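Local coordinates for amidase, hydantoinase/carbamoylase family (Burkholderia ambifaria, PDB 5TP4), which probably hydrolyses N-carbamoyl-L-amino acids, as a zinc-dependent member of the peptidase M20 family, at residues E113-R116 with T117-A121. Sequence-based numbering, arbitrary orientation.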
loop_
_atom_site.group_PDB
_atom_site.type_symbol
_atom_site.label_atom_id
_atom_site.label_comp_id
_atom_site.label_asym_id
_atom_site.label_seq_id
_atom_site.Cartn_x
_atom_site.Cartn_y
_atom_site.Cartn_z
ATOM N N GLU B 113 -38.319 24.720 -5.242
ATOM C CA GLU B 113 -39.228 24.604 -6.373
ATOM C C GLU B 113 -40.586 24.073 -5.920
ATOM O O GLU B 113 -41.618 24.475 -6.462
ATOM C CB GLU B 113 -38.606 23.731 -7.475
ATOM C CG GLU B 113 -39.558 23.353 -8.637
ATOM C CD GLU B 113 -40.145 24.570 -9.344
ATOM O OE1 GLU B 113 -39.448 25.609 -9.419
ATOM O OE2 GLU B 113 -41.310 24.475 -9.828
ATOM N N VAL B 114 -40.607 23.174 -4.930
ATOM C CA VAL B 114 -41.877 22.760 -4.341
ATOM C C VAL B 114 -42.686 23.974 -3.900
ATOM O O VAL B 114 -43.873 24.106 -4.216
ATOM C CB VAL B 114 -41.634 21.786 -3.175
ATOM C CG1 VAL B 114 -42.906 21.604 -2.342
ATOM C CG2 VAL B 114 -41.186 20.441 -3.748
ATOM N N VAL B 115 -42.050 24.889 -3.182
ATOM C CA VAL B 115 -42.763 26.067 -2.707
ATOM C C VAL B 115 -43.195 26.950 -3.876
ATOM O O VAL B 115 -44.332 27.435 -3.907
ATOM C CB VAL B 115 -41.902 26.829 -1.701
ATOM C CG1 VAL B 115 -42.518 28.236 -1.398
ATOM C CG2 VAL B 115 -41.797 25.995 -0.401
ATOM N N ARG B 116 -42.316 27.159 -4.856
ATOM C CA ARG B 116 -42.681 28.011 -5.986
ATOM C C ARG B 116 -43.860 27.425 -6.743
ATOM O O ARG B 116 -44.747 28.158 -7.203
ATOM C CB ARG B 116 -41.498 28.181 -6.939
ATOM C CG ARG B 116 -40.374 29.031 -6.364
ATOM C CD ARG B 116 -39.138 28.980 -7.291
ATOM N NE ARG B 116 -38.205 30.060 -6.973
ATOM C CZ ARG B 116 -37.069 30.260 -7.634
ATOM N NH1 ARG B 116 -36.717 29.418 -8.608
ATOM N NH2 ARG B 116 -36.292 31.301 -7.329
ATOM N N THR B 117 -43.897 26.099 -6.848
ATOM C CA THR B 117 -45.033 25.428 -7.474
ATOM C C THR B 117 -46.311 25.586 -6.645
ATOM O O THR B 117 -47.375 25.900 -7.198
ATOM C CB THR B 117 -44.663 23.958 -7.728
ATOM O OG1 THR B 117 -43.796 23.915 -8.885
ATOM C CG2 THR B 117 -45.899 23.096 -7.974
ATOM N N LEU B 118 -46.228 25.426 -5.326
ATOM C CA LEU B 118 -47.409 25.652 -4.495
ATOM C C LEU B 118 -47.904 27.089 -4.608
ATOM O O LEU B 118 -49.114 27.327 -4.635
ATOM C CB LEU B 118 -47.102 25.313 -3.036
ATOM C CG LEU B 118 -46.756 23.842 -2.794
ATOM C CD1 LEU B 118 -46.514 23.612 -1.329
ATOM C CD2 LEU B 118 -47.868 22.876 -3.328
ATOM N N ASN B 119 -46.980 28.055 -4.682
ATOM C CA ASN B 119 -47.357 29.452 -4.882
ATOM C C ASN B 119 -48.078 29.639 -6.208
ATOM O O ASN B 119 -49.125 30.298 -6.268
ATOM C CB ASN B 119 -46.129 30.366 -4.829
ATOM C CG ASN B 119 -45.548 30.497 -3.450
ATOM O OD1 ASN B 119 -46.154 30.083 -2.452
ATOM N ND2 ASN B 119 -44.339 31.065 -3.378
ATOM N N ASP B 120 -47.529 29.060 -7.285
ATOM C CA ASP B 120 -48.152 29.184 -8.601
ATOM C C ASP B 120 -49.554 28.585 -8.613
ATOM O O ASP B 120 -50.452 29.111 -9.282
ATOM C CB ASP B 120 -47.298 28.484 -9.660
ATOM C CG ASP B 120 -45.986 29.203 -9.923
ATOM O OD1 ASP B 120 -45.846 30.356 -9.495
ATOM O OD2 ASP B 120 -45.107 28.595 -10.564
ATOM N N ALA B 121 -49.751 27.474 -7.901
ATOM C CA ALA B 121 -51.036 26.786 -7.883
ATOM C C ALA B 121 -52.018 27.363 -6.877
ATOM O O ALA B 121 -53.170 26.913 -6.835
ATOM C CB ALA B 121 -50.828 25.299 -7.579
#
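Thr117 OG1 donates a hydrogen bond to Glu113 OE2 at 2.7 Å, joining two side chains one turn apart on the helix 105-121. The hydroxyl comes from above the carboxylate plane, 36° out of it. In Glu113, CG anti to the backbone N (chi1 171°) and a bend at chi2 bring the carboxylate to Thr117, a residue small enough to be buried that still supplies a hydroxyl. A glutamate suits this buried place because one oxygen can serve several donors: OE2 also takes the backbone N of Asp16 and a salt bridge from Arg19, so the negative charge is probably well compensated. Glu113 OE2 and Asp120 OD2 stand 5.7 Å apart, and Arg19, salt-bridged to both, probably offsets their repulsion.

Beneath the side chains runs the regular i to i+4 ladder of an alpha helix. Thr117 N meets Glu113 O at 2.8 Å, giving this pair a backbone and a side-chain bond, and Leu118, Asn119 and Asp120 continue the series onto Val114, Val115 and Arg116.

Among the aliphatic residues, Val114 CG1 approaches Leu118 CD1 at 4.3 Å; both residues pack on Leu409 of helix 398-416, while Val115 and Leu118 reach strand 129-133. Two partly exposed residues flank them. Asn119 lies alongside Val115, its ND2 3.9 Å from Val115 CG1, and its amide offers both a donor, to Ala61 O, and an acceptor, for Arg77. The long chain of Arg116, extended from CG to NE, carries its charge to a cation-pi contact with Trp57.

The helix is thus amphipathic, with a buried Glu113-Thr117 pair next to exposed Asp120: branched aliphatics seat it against sheet and neighbouring helix, while the Glu113 carboxylate, gripped by a hydroxyl, an amide and a guanidinium, ties it to the N-terminal region of the chain.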